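Appr-1-p processing domain protein (Thermus aquaticus Y51MC23, PDB 5M31) is of unknown function but belongs to the macro domain family, a compact alpha/beta fold with a central mixed sheet flanked by helices. Local coordinates at residues 101-106 with 139-144; 12-17 with 133-138; 87-90 with 96-99. All blocks are in the same frame, centred on the assembly; numbering follows the deposited sequence.

Contact 1. Residues 101-106 with 139-144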
ATOM      1  N   TYR A 101       4.023  -9.213   8.584  1.00 21.19           N
ATOM      2  CA  TYR A 101       3.802  -7.811   8.528  1.00 20.45           C
ATOM      3  C   TYR A 101       2.841  -7.496   7.363  1.00 18.79           C
ATOM      4  O   TYR A 101       1.999  -6.610   7.467  1.00 18.81           O
ATOM      5  CB  TYR A 101       5.112  -7.071   8.344  1.00 20.75           C
ATOM      6  CG  TYR A 101       6.105  -7.301   9.471  1.00 21.61           C
ATOM      7  CD1 TYR A 101       5.742  -7.920  10.674  1.00 22.94           C
ATOM      8  CD2 TYR A 101       7.420  -6.871   9.340  1.00 22.94           C
ATOM      9  CE1 TYR A 101       6.678  -8.070  11.703  1.00 24.47           C
ATOM     10  CE2 TYR A 101       8.355  -7.105  10.318  1.00 24.20           C
ATOM     11  CZ  TYR A 101       7.960  -7.641  11.519  1.00 24.80           C
ATOM     12  OH  TYR A 101       8.934  -7.823  12.491  1.00 26.71           O
ATOM     13  N   VAL A 102       2.939  -8.255   6.286  1.00 18.64           N
ATOM     14  CA  VAL A 102       1.977  -8.107   5.153  1.00 19.03           C
ATOM     15  C   VAL A 102       0.579  -8.545   5.631  1.00 19.52           C
ATOM     16  O   VAL A 102      -0.438  -7.884   5.327  1.00 19.36           O
ATOM     17  CB  VAL A 102       2.475  -8.921   3.931  1.00 19.74           C
ATOM     18  CG1 VAL A 102       1.396  -8.986   2.840  1.00 19.80           C
ATOM     19  CG2 VAL A 102       3.742  -8.269   3.411  1.00 19.24           C
ATOM     20  N   GLU A 103       0.518  -9.625   6.399  1.00 21.03           N
ATOM     21  CA  GLU A 103      -0.793 -10.118   6.895  1.00 22.82           C
ATOM     22  C   GLU A 103      -1.465  -9.082   7.770  1.00 21.81           C
ATOM     23  O   GLU A 103      -2.667  -8.807   7.606  1.00 21.31           O
ATOM     24  CB  GLU A 103      -0.657 -11.413   7.652  1.00 25.67           C
ATOM     25  CG  GLU A 103      -0.177 -12.564   6.781  1.00 28.80           C
ATOM     26  CD  GLU A 103       0.379 -13.747   7.567  1.00 32.29           C
ATOM     27  OE1 GLU A 103       0.571 -13.647   8.819  1.00 34.82           O
ATOM     28  OE2 GLU A 103       0.617 -14.801   6.917  1.00 36.18           O
ATOM     29  N   GLU A 104      -0.708  -8.522   8.719  1.00 21.11           N
ATOM     30  CA  GLU A 104      -1.264  -7.525   9.630  1.00 21.63           C
ATOM     31  C   GLU A 104      -1.614  -6.262   8.826  1.00 19.33           C
ATOM     32  O   GLU A 104      -2.634  -5.622   9.087  1.00 19.47           O
ATOM     33  CB  GLU A 104      -0.271  -7.209  10.732  1.00 24.50           C
ATOM     34  CG  GLU A 104       0.021  -8.423  11.590  1.00 28.41           C
ATOM     35  CD  GLU A 104       0.756  -8.084  12.852  1.00 34.21           C
ATOM     36  OE1 GLU A 104       1.242  -6.934  12.956  1.00 39.81           O
ATOM     37  OE2 GLU A 104       0.873  -8.985  13.736  1.00 38.95           O
ATOM     38  N   GLY A 105      -0.776  -5.904   7.838  1.00 18.11           N
ATOM     39  CA  GLY A 105      -1.053  -4.749   7.002  1.00 17.54           C
ATOM     40  C   GLY A 105      -2.355  -4.918   6.196  1.00 17.80           C
ATOM     41  O   GLY A 105      -3.114  -3.928   5.988  1.00 16.83           O
ATOM     42  N   LEU A 106      -2.588  -6.125   5.683  1.00 18.09           N
ATOM     43  CA  LEU A 106      -3.800  -6.346   4.853  1.00 18.53           C
ATOM     44  C   LEU A 106      -5.105  -6.179   5.689  1.00 19.44           C
ATOM     45  O   LEU A 106      -6.105  -5.635   5.202  1.00 18.83           O
ATOM     46  CB  LEU A 106      -3.768  -7.732   4.258  1.00 19.68           C
ATOM     47  CG  LEU A 106      -2.925  -7.841   3.003  1.00 19.11           C
ATOM     48  CD1 LEU A 106      -2.684  -9.299   2.706  1.00 20.53           C
ATOM     49  CD2 LEU A 106      -3.628  -7.144   1.833  1.00 19.24           C
ATOM     50  N   LYS A 139      -0.310 -13.399  -2.929  1.00 28.05           N
ATOM     51  CA  LYS A 139      -1.539 -13.310  -3.731  1.00 30.24           C
ATOM     52  C   LYS A 139      -2.721 -13.943  -2.980  1.00 30.59           C
ATOM     53  O   LYS A 139      -3.775 -13.334  -2.877  1.00 29.81           O
ATOM     54  CB  LYS A 139      -1.352 -13.973  -5.117  1.00 32.99           C
ATOM     55  CG  LYS A 139      -2.528 -13.772  -6.078  1.00 35.99           C
ATOM     56  CD  LYS A 139      -2.238 -14.401  -7.450  1.00 39.23           C
ATOM     57  CE  LYS A 139      -3.293 -14.017  -8.476  1.00 42.73           C
ATOM     58  NZ  LYS A 139      -2.915 -14.281  -9.913  1.00 46.51           N
ATOM     59  N   GLN A 140      -2.502 -15.096  -2.364  1.00 32.33           N
ATOM     60  CA  GLN A 140      -3.546 -15.804  -1.625  1.00 34.81           C
ATOM     61  C   GLN A 140      -4.072 -14.964  -0.461  1.00 33.00           C
ATOM     62  O   GLN A 140      -5.287 -14.832  -0.265  1.00 33.14           O
ATOM     63  CB  GLN A 140      -3.006 -17.122  -1.109  1.00 39.53           C
ATOM     64  CG  GLN A 140      -4.069 -18.070  -0.558  1.00 44.81           C
ATOM     65  CD  GLN A 140      -4.356 -17.859   0.921  1.00 48.06           C
ATOM     66  OE1 GLN A 140      -5.514 -17.923   1.364  1.00 53.32           O
ATOM     67  NE2 GLN A 140      -3.296 -17.654   1.709  1.00 52.25           N
ATOM     68  N   ARG A 141      -3.155 -14.361   0.289  1.00 31.21           N
ATOM     69  CA  ARG A 141      -3.536 -13.514   1.411  1.00 30.87           C
ATOM     70  C   ARG A 141      -4.261 -12.257   0.952  1.00 28.62           C
ATOM     71  O   ARG A 141      -5.168 -11.773   1.633  1.00 26.94           O
ATOM     72  CB  ARG A 141      -2.310 -13.145   2.224  1.00 31.96           C
ATOM     73  CG  ARG A 141      -1.803 -14.335   3.021  1.00 34.77           C
ATOM     74  CD  ARG A 141      -0.363 -14.206   3.402  1.00 36.31           C
ATOM     75  NE  ARG A 141       0.071 -15.339   4.239  1.00 39.26           N
ATOM     76  CZ  ARG A 141       0.212 -16.591   3.806  1.00 42.09           C
ATOM     77  NH1 ARG A 141      -0.121 -16.927   2.555  1.00 43.57           N
ATOM     78  NH2 ARG A 141       0.667 -17.524   4.635  1.00 43.06           N
ATOM     79  N   ILE A 142      -3.843 -11.700  -0.178  1.00 26.59           N
ATOM     80  CA  ILE A 142      -4.551 -10.534  -0.731  1.00 26.51           C
ATOM     81  C   ILE A 142      -5.984 -10.936  -1.090  1.00 28.08           C
ATOM     82  O   ILE A 142      -6.939 -10.247  -0.733  1.00 27.31           O
ATOM     83  CB  ILE A 142      -3.835  -9.967  -1.948  1.00 25.73           C
ATOM     84  CG1 ILE A 142      -2.489  -9.347  -1.538  1.00 24.16           C
ATOM     85  CG2 ILE A 142      -4.715  -8.949  -2.664  1.00 25.78           C
ATOM     86  CD1 ILE A 142      -1.604  -8.959  -2.712  1.00 24.49           C
ATOM     87  N   GLN A 143      -6.123 -12.083  -1.732  1.00 30.64           N
ATOM     88  CA  GLN A 143      -7.470 -12.578  -2.123  1.00 34.99           C
ATOM     89  C   GLN A 143      -8.358 -12.779  -0.921  1.00 36.23           C
ATOM     90  O   GLN A 143      -9.524 -12.331  -0.912  1.00 37.38           O
ATOM     91  CB  GLN A 143      -7.357 -13.909  -2.894  1.00 38.37           C
ATOM     92  CG  GLN A 143      -6.592 -13.762  -4.180  1.00 41.27           C
ATOM     93  CD  GLN A 143      -6.262 -15.087  -4.879  1.00 45.10           C
ATOM     94  OE1 GLN A 143      -5.900 -16.077  -4.243  1.00 48.85           O
ATOM     95  NE2 GLN A 143      -6.346 -15.084  -6.201  1.00 47.48           N
ATOM     96  N   GLU A 144      -7.826 -13.446   0.085  1.00 38.60           N
ATOM     97  CA  GLU A 144      -8.562 -13.666   1.335  1.00 42.29           C
ATOM     98  C   GLU A 144      -9.012 -12.357   1.961  1.00 40.71           C
ATOM     99  O   GLU A 144     -10.164 -12.225   2.408  1.00 37.97           O
ATOM    100  CB  GLU A 144      -7.694 -14.388   2.335  1.00 48.41           C
ATOM    101  CG  GLU A 144      -7.559 -15.866   2.080  1.00 54.88           C
ATOM    102  CD  GLU A 144      -7.094 -16.604   3.320  1.00 60.60           C
ATOM    103  OE1 GLU A 144      -7.875 -17.453   3.819  1.00 67.42           O
ATOM    104  OE2 GLU A 144      -5.973 -16.301   3.817  1.00 61.88           O
TER

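Contact 2. Residues 12-17 with 133-138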
ATOM      1  N   LEU A  12     -11.722  -8.014  -7.657  1.00 41.00           N
ATOM      2  CA  LEU A  12     -10.269  -8.091  -7.531  1.00 40.37           C
ATOM      3  C   LEU A  12      -9.677  -8.499  -8.871  1.00 42.25           C
ATOM      4  O   LEU A  12     -10.074  -9.526  -9.444  1.00 42.64           O
ATOM      5  CB  LEU A  12      -9.917  -9.130  -6.464  1.00 41.59           C
ATOM      6  CG  LEU A  12      -8.457  -9.276  -5.993  1.00 42.80           C
ATOM      7  CD1 LEU A  12      -7.809  -7.953  -5.638  1.00 42.29           C
ATOM      8  CD2 LEU A  12      -8.398 -10.184  -4.779  1.00 43.59           C
ATOM      9  N   ARG A  13      -8.753  -7.683  -9.396  1.00 40.71           N
ATOM     10  CA  ARG A  13      -8.116  -7.946 -10.680  1.00 41.81           C
ATOM     11  C   ARG A  13      -6.606  -7.886 -10.498  1.00 38.49           C
ATOM     12  O   ARG A  13      -6.094  -6.973  -9.848  1.00 30.96           O
ATOM     13  CB  ARG A  13      -8.544  -6.887 -11.697  1.00 44.14           C
ATOM     14  CG  ARG A  13      -9.678  -7.316 -12.648  1.00 50.76           C
ATOM     15  CD  ARG A  13     -11.049  -7.384 -11.983  1.00 55.25           C
ATOM     16  NE  ARG A  13     -12.134  -7.688 -12.938  1.00 58.36           N
ATOM     17  CZ  ARG A  13     -12.348  -8.882 -13.496  1.00 64.23           C
ATOM     18  NH1 ARG A  13     -11.548  -9.920 -13.223  1.00 65.96           N
ATOM     19  NH2 ARG A  13     -13.369  -9.046 -14.339  1.00 67.19           N
ATOM     20  N   PHE A  14      -5.901  -8.838 -11.116  1.00 40.44           N
ATOM     21  CA  PHE A  14      -4.450  -8.877 -11.069  1.00 38.52           C
ATOM     22  C   PHE A  14      -3.885  -8.478 -12.440  1.00 37.47           C
ATOM     23  O   PHE A  14      -4.148  -9.153 -13.438  1.00 43.89           O
ATOM     24  CB  PHE A  14      -3.961 -10.263 -10.628  1.00 39.57           C
ATOM     25  CG  PHE A  14      -4.221 -10.578  -9.161  1.00 38.57           C
ATOM     26  CD1 PHE A  14      -3.296 -10.245  -8.199  1.00 36.90           C
ATOM     27  CD2 PHE A  14      -5.392 -11.250  -8.763  1.00 40.11           C
ATOM     28  CE1 PHE A  14      -3.506 -10.561  -6.838  1.00 36.96           C
ATOM     29  CE2 PHE A  14      -5.617 -11.551  -7.431  1.00 38.93           C
ATOM     30  CZ  PHE A  14      -4.673 -11.211  -6.462  1.00 37.57           C
ATOM     31  N   VAL A  15      -3.156  -7.354 -12.495  1.00 32.66           N
ATOM     32  CA  VAL A  15      -2.784  -6.672 -13.744  1.00 31.37           C
ATOM     33  C   VAL A  15      -1.248  -6.383 -13.840  1.00 29.72           C
ATOM     34  O   VAL A  15      -0.549  -6.439 -12.841  1.00 28.59           O
ATOM     35  CB  VAL A  15      -3.511  -5.338 -13.864  1.00 31.43           C
ATOM     36  CG1 VAL A  15      -5.036  -5.557 -13.798  1.00 31.87           C
ATOM     37  CG2 VAL A  15      -3.100  -4.375 -12.767  1.00 30.20           C
ATOM     38  N   ARG A  16      -0.760  -5.995 -15.013  1.00 28.94           N
ATOM     39  CA  ARG A  16       0.612  -5.514 -15.141  1.00 29.34           C
ATOM     40  C   ARG A  16       0.616  -4.126 -15.672  1.00 29.49           C
ATOM     41  O   ARG A  16      -0.298  -3.736 -16.476  1.00 31.71           O
ATOM     42  CB  ARG A  16       1.429  -6.420 -16.065  1.00 32.05           C
ATOM     43  CG  ARG A  16       1.702  -7.754 -15.440  1.00 33.42           C
ATOM     44  CD  ARG A  16       2.621  -8.624 -16.294  1.00 37.19           C
ATOM     45  NE  ARG A  16       2.866  -9.850 -15.547  1.00 40.28           N
ATOM     46  CZ  ARG A  16       2.034 -10.882 -15.473  1.00 42.21           C
ATOM     47  NH1 ARG A  16       0.889 -10.899 -16.134  1.00 41.35           N
ATOM     48  NH2 ARG A  16       2.339 -11.905 -14.671  1.00 45.76           N
ATOM     49  N   GLY A  17       1.610  -3.361 -15.267  1.00 27.99           N
ATOM     50  CA  GLY A  17       1.755  -1.989 -15.717  1.00 27.55           C
ATOM     51  C   GLY A  17       2.360  -1.084 -14.681  1.00 25.91           C
ATOM     52  O   GLY A  17       3.025  -1.561 -13.722  1.00 25.31           O
ATOM     53  N   LEU A 133       9.167 -11.806  -0.978  1.00 27.76           N
ATOM     54  CA  LEU A 133       8.255 -12.806  -0.497  1.00 27.43           C
ATOM     55  C   LEU A 133       7.718 -13.656  -1.644  1.00 28.29           C
ATOM     56  O   LEU A 133       7.679 -13.200  -2.765  1.00 28.82           O
ATOM     57  CB  LEU A 133       7.088 -12.121   0.228  1.00 25.65           C
ATOM     58  CG  LEU A 133       7.453 -11.393   1.505  1.00 24.49           C
ATOM     59  CD1 LEU A 133       6.276 -10.591   1.983  1.00 23.35           C
ATOM     60  CD2 LEU A 133       7.831 -12.398   2.584  1.00 25.41           C
ATOM     61  N   PRO A 134       7.235 -14.869  -1.350  1.00 29.98           N
ATOM     62  CA  PRO A 134       6.689 -15.727  -2.407  1.00 31.80           C
ATOM     63  C   PRO A 134       5.318 -15.236  -2.868  1.00 31.79           C
ATOM     64  O   PRO A 134       4.365 -15.146  -2.064  1.00 31.00           O
ATOM     65  CB  PRO A 134       6.605 -17.113  -1.741  1.00 33.00           C
ATOM     66  CG  PRO A 134       6.596 -16.835  -0.285  1.00 32.58           C
ATOM     67  CD  PRO A 134       7.337 -15.573  -0.055  1.00 30.94           C
ATOM     68  N   TRP A 135       5.222 -14.900  -4.148  1.00 31.95           N
ATOM     69  CA  TRP A 135       4.021 -14.279  -4.679  1.00 31.86           C
ATOM     70  C   TRP A 135       2.759 -15.137  -4.545  1.00 32.76           C
ATOM     71  O   TRP A 135       1.729 -14.609  -4.129  1.00 31.02           O
ATOM     72  CB  TRP A 135       4.253 -13.855  -6.115  1.00 32.97           C
ATOM     73  CG  TRP A 135       3.079 -13.339  -6.857  1.00 33.06           C
ATOM     74  CD1 TRP A 135       2.596 -13.791  -8.046  1.00 35.40           C
ATOM     75  CD2 TRP A 135       2.222 -12.247  -6.462  1.00 33.13           C
ATOM     76  NE1 TRP A 135       1.495 -13.043  -8.432  1.00 35.29           N
ATOM     77  CE2 TRP A 135       1.260 -12.076  -7.488  1.00 33.45           C
ATOM     78  CE3 TRP A 135       2.197 -11.390  -5.361  1.00 31.63           C
ATOM     79  CZ2 TRP A 135       0.264 -11.087  -7.424  1.00 33.20           C
ATOM     80  CZ3 TRP A 135       1.193 -10.429  -5.287  1.00 30.63           C
ATOM     81  CH2 TRP A 135       0.253 -10.277  -6.329  1.00 31.89           C
ATOM     82  N   PRO A 136       2.857 -16.465  -4.764  1.00 34.82           N
ATOM     83  CA  PRO A 136       1.628 -17.268  -4.601  1.00 36.46           C
ATOM     84  C   PRO A 136       0.954 -17.086  -3.234  1.00 35.71           C
ATOM     85  O   PRO A 136      -0.262 -16.969  -3.151  1.00 34.96           O
ATOM     86  CB  PRO A 136       2.128 -18.710  -4.777  1.00 38.79           C
ATOM     87  CG  PRO A 136       3.293 -18.598  -5.708  1.00 38.67           C
ATOM     88  CD  PRO A 136       3.911 -17.226  -5.486  1.00 37.14           C
ATOM     89  N   GLU A 137       1.763 -17.044  -2.187  1.00 35.97           N
ATOM     90  CA  GLU A 137       1.269 -16.926  -0.826  1.00 36.21           C
ATOM     91  C   GLU A 137       0.770 -15.533  -0.552  1.00 31.71           C
ATOM     92  O   GLU A 137      -0.290 -15.367   0.065  1.00 32.36           O
ATOM     93  CB  GLU A 137       2.374 -17.283   0.167  1.00 39.11           C
ATOM     94  CG  GLU A 137       2.778 -18.770   0.139  1.00 44.25           C
ATOM     95  CD  GLU A 137       1.751 -19.711   0.797  1.00 49.84           C
ATOM     96  OE1 GLU A 137       0.771 -19.234   1.450  1.00 52.86           O
ATOM     97  OE2 GLU A 137       1.934 -20.950   0.678  1.00 57.11           O
ATOM     98  N   VAL A 138       1.484 -14.525  -1.055  1.00 28.74           N
ATOM     99  CA  VAL A 138       1.031 -13.122  -0.898  1.00 26.96           C
ATOM    100  C   VAL A 138      -0.271 -12.923  -1.666  1.00 27.31           C
ATOM    101  O   VAL A 138      -1.222 -12.317  -1.134  1.00 25.00           O
ATOM    102  CB  VAL A 138       2.112 -12.108  -1.320  1.00 26.24           C
ATOM    103  CG1 VAL A 138       1.555 -10.692  -1.358  1.00 25.49           C
ATOM    104  CG2 VAL A 138       3.319 -12.201  -0.363  1.00 26.45           C
TER

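Contact 3. Residues 87-90 with 96-99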
ATOM      1  N   PHE A  87       1.843   1.549   3.430  1.00 15.22           N
ATOM      2  CA  PHE A  87       1.657   0.168   4.035  1.00 15.95           C
ATOM      3  C   PHE A  87       3.027  -0.340   4.461  1.00 16.26           C
ATOM      4  O   PHE A  87       3.835  -0.671   3.619  1.00 15.31           O
ATOM      5  CB  PHE A  87       1.050  -0.705   2.901  1.00 16.16           C
ATOM      6  CG  PHE A  87       0.673  -2.098   3.281  1.00 17.50           C
ATOM      7  CD1 PHE A  87       1.614  -3.029   3.656  1.00 18.95           C
ATOM      8  CD2 PHE A  87      -0.599  -2.548   3.074  1.00 17.72           C
ATOM      9  CE1 PHE A  87       1.279  -4.349   3.909  1.00 20.03           C
ATOM     10  CE2 PHE A  87      -0.947  -3.879   3.279  1.00 18.56           C
ATOM     11  CZ  PHE A  87      -0.010  -4.771   3.715  1.00 19.36           C
ATOM     12  N   PRO A  88       3.280  -0.416   5.762  1.00 16.18           N
ATOM     13  CA  PRO A  88       4.575  -0.915   6.190  1.00 16.94           C
ATOM     14  C   PRO A  88       4.729  -2.429   5.930  1.00 17.45           C
ATOM     15  O   PRO A  88       3.877  -3.202   6.319  1.00 17.98           O
ATOM     16  CB  PRO A  88       4.581  -0.595   7.714  1.00 17.41           C
ATOM     17  CG  PRO A  88       3.501   0.387   7.899  1.00 17.96           C
ATOM     18  CD  PRO A  88       2.484   0.070   6.894  1.00 16.76           C
ATOM     19  N   THR A  89       5.836  -2.864   5.321  1.00 17.06           N
ATOM     20  CA  THR A  89       6.045  -4.281   5.124  1.00 17.92           C
ATOM     21  C   THR A  89       7.260  -4.730   5.878  1.00 17.52           C
ATOM     22  O   THR A  89       7.591  -5.877   5.846  1.00 18.48           O
ATOM     23  CB  THR A  89       6.302  -4.656   3.671  1.00 18.80           C
ATOM     24  OG1 THR A  89       7.487  -4.012   3.212  1.00 19.90           O
ATOM     25  CG2 THR A  89       5.158  -4.211   2.752  1.00 18.12           C
ATOM     26  N   LYS A  90       7.900  -3.792   6.521  1.00 17.24           N
ATOM     27  CA  LYS A  90       9.181  -4.043   7.231  1.00 18.24           C
ATOM     28  C   LYS A  90       9.499  -2.857   8.149  1.00 18.56           C
ATOM     29  O   LYS A  90       8.939  -1.724   7.994  1.00 18.45           O
ATOM     30  CB  LYS A  90      10.273  -4.221   6.206  1.00 18.99           C
ATOM     31  CG  LYS A  90      10.564  -2.947   5.411  1.00 19.02           C
ATOM     32  CD  LYS A  90      11.602  -3.136   4.324  1.00 20.46           C
ATOM     33  CE  LYS A  90      11.139  -4.075   3.209  1.00 21.02           C
ATOM     34  NZ  LYS A  90      12.300  -4.306   2.302  1.00 23.11           N
ATOM     35  N   PRO A  96      14.294  -7.446   4.945  1.00 25.02           N
ATOM     36  CA  PRO A  96      13.365  -7.952   3.918  1.00 25.00           C
ATOM     37  C   PRO A  96      11.939  -7.615   4.335  1.00 24.62           C
ATOM     38  O   PRO A  96      11.690  -7.342   5.494  1.00 25.05           O
ATOM     39  CB  PRO A  96      13.564  -9.479   3.977  1.00 26.52           C
ATOM     40  CG  PRO A  96      14.215  -9.734   5.268  1.00 28.10           C
ATOM     41  CD  PRO A  96      14.964  -8.513   5.690  1.00 26.70           C
ATOM     42  N   SER A  97      11.026  -7.652   3.394  1.00 24.16           N
ATOM     43  CA  SER A  97       9.598  -7.651   3.760  1.00 23.94           C
ATOM     44  C   SER A  97       9.298  -8.962   4.473  1.00 24.24           C
ATOM     45  O   SER A  97       9.922  -9.988   4.186  1.00 25.74           O
ATOM     46  CB  SER A  97       8.715  -7.521   2.517  1.00 24.00           C
ATOM     47  OG  SER A  97       8.847  -6.258   1.886  1.00 25.90           O
ATOM     48  N   ARG A  98       8.356  -8.959   5.388  1.00 23.48           N
ATOM     49  CA  ARG A  98       8.045 -10.126   6.152  1.00 25.03           C
ATOM     50  C   ARG A  98       6.572 -10.493   6.049  1.00 24.09           C
ATOM     51  O   ARG A  98       5.714  -9.610   6.161  1.00 21.20           O
ATOM     52  CB  ARG A  98       8.301  -9.776   7.593  1.00 26.99           C
ATOM     53  CG  ARG A  98       8.133 -10.903   8.486  1.00 29.41           C
ATOM     54  CD  ARG A  98       9.336 -10.965   9.389  1.00 30.79           C
ATOM     55  NE  ARG A  98       9.106 -11.992  10.302  1.00 32.63           N
ATOM     56  CZ  ARG A  98       9.892 -12.245  11.327  1.00 33.90           C
ATOM     57  NH1 ARG A  98      11.033 -11.582  11.474  1.00 34.09           N
ATOM     58  NH2 ARG A  98       9.558 -13.200  12.124  1.00 35.61           N
ATOM     59  N   MET A  99       6.299 -11.787   5.933  1.00 24.47           N
ATOM     60  CA  MET A  99       4.905 -12.220   5.631  1.00 25.11           C
ATOM     61  C   MET A  99       3.948 -11.804   6.743  1.00 23.80           C
ATOM     62  O   MET A  99       2.849 -11.309   6.478  1.00 22.81           O
ATOM     63  CB  MET A  99       4.863 -13.732   5.399  1.00 27.78           C
ATOM     64  CG  MET A  99       3.536 -14.255   4.869  1.00 29.72           C
ATOM     65  SD  MET A  99       3.171 -13.632   3.224  1.00 31.14           S
ATOM     66  CE  MET A  99       4.140 -14.735   2.222  1.00 33.07           C
TER
HETATM   67  O   HOH W   1      10.787  -5.483   0.342  1.00 35.95           O

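Contact 1. Residues 101-106 with 139-144
Glu103 and Arg141 form a salt bridge between two neighbouring helices. Arg141 NE donates to Glu103 OE2 at 2.8 Å, and the bond is practically straight, with an N-H...O angle of 179°. OE2 accepts through its anti lone pair, the one turned away from OE1. The carboxylate and guanidinium planes lie only 10° apart, so the two flat groups meet edge to edge. Only the NE-H makes this bond; NH2 of Arg141 is 3.6 Å from the same OE2. NH1 goes instead to Glu137, one turn back. The guanidinium is thus held between two carboxylates, which probably limits its rotation. Arg141 CG stands anti to the carbonyl carbon, and the chain runs extended to NE, carrying the N-H across to Glu103. Glu103 CG packs against Arg141 CD at 3.8 Å beneath the charged ends.

The apolar part lies deeper. Leu106 points toward the other helix and lays CD1 against the backbone of Arg141, 3.7 Å from its O, and also near its CB. The other methyl, CD2, reaches Ile142 CG1 at 4.2 Å. These two side chains cross at about a right angle. Leu106 also touches Ala145 further along helix 135-146.

The segment axes run nearly parallel, 18° apart, and come within 10.2 Å of each other. At that separation side chains bridge the gap, with the ion pair toward the outside and Leu106 and Ile142 in the buried layer. Ile142 continues onto Trp135, and Val102 onto Leu133. Helices 99-116 and 135-146 therefore pack side by side on the mixed sheet of the macro domain, joined in the chain through strand 120-123.

Contact 2. Residues 12-17 with 133-138
Phe14 and Trp135 meet at their ring rims, one from the edge strand 11-15 and the other from the first turn of helix 135-146. From CB, the Phe14 side chain heads toward the helix. Its CG stands anti to the carbonyl carbon (chi1 -71°), which directs the CD1-CE1 rim at the indole. CD1 is the first atom to touch, 3.7 Å from Trp135 CZ2. CE1 follows, 3.8 Å from Trp135 CH2. CZ, the tip, lies against the Lys139 side chain, and that lysine also makes a cation-pi contact with the ring. Gln143 packs at the CE2 rim, away from the indole.

Strand 11-15 is an outermost strand of the six-stranded macro domain sheet and runs parallel to 153-157. The pair thus joins the border of the sheet to the start of the helix lying over it.

Phe14 approaches the edge of the indole, near its plane. The phenyl and the six-membered ring of Trp135 have centroids 5.9 Å apart and planes at 77°, yet neither ring sits over the face of the other. The indole also packs on Ile142 and on the loop residues Pro125 and Ala128, while Trp135 NE1 makes a weak hydrogen bond to Glu158.

Contact 3. Residues 87-90 with 96-99
The backbones come together where Arg98 N donates to Thr89 O at 3.2 Å, with an N-H...O angle of 155°. The same carbonyl oxygen receives a CA-H...O contact from Ser97 CA at 3.4 Å. Thr89 O thus takes one hydrogen bond, from Arg98, and a weaker CH contact from Ser97.

Among the side chains, a hydroxyl pair is central. Thr89 OG1 and Ser97 OG share a hydrogen bond of 2.9 Å, in which either may be the donor. Thr89 holds OG1 between its backbone N and carbonyl carbon (chi1 62°), placing the hydroxyl where the serine can meet it.

Lys90 runs alongside this pair. Its CB lies 3.5 Å from Pro96 O, and after a bend at chi3 its CE comes 3.4 Å from Ser97 OG. The ammonium group does not bond the serine directly. One water joins them, accepting from Lys90 NZ at 2.7 Å and lying 2.6 Å from Ser97 OG. Lys90 NZ also donates to the carbonyl oxygen of His95, just before the segment. Ser97 OG thus has both Thr89 OG1 and the water as partners, and the lysine amine is tied to this connection by backbone and water together.

Arg98 is the N-cap residue of helix 99-116, and its side chain leads away from the contact. Strand 83-88, a parallel neighbour of 26-31, leads into this loop. The bonds close the loop, the first of a beta-alpha-beta crossover from strand 83-88 through helix 99-116 to strand 120-123, as in the alpha/beta macro domain fold.

How the contacts relate
Contact 3 closes the loop that leads into helix 99-116, and contact 1 then packs that helix against 135-146. Their centres are 11 Å apart. The ring of Phe87 lies beneath the helix, with CE2 3.4 Å from Gly105 C, while Met99 SD sits 3.6 Å from Arg141 CD. Contacts 1 and 2 share helix 135-146, with centres also 11 Å apart. Lys139 CG is 3.4 Å from Phe14 CZ, so the helix joins its neighbour on one flank and the edge strand on the other. Contacts 2 and 3 are about 15 Å apart between centres. Leu133 CD2 still reaches Ser97 O at 3.6 Å, and Met99 CE packs on Glu137 and Val138.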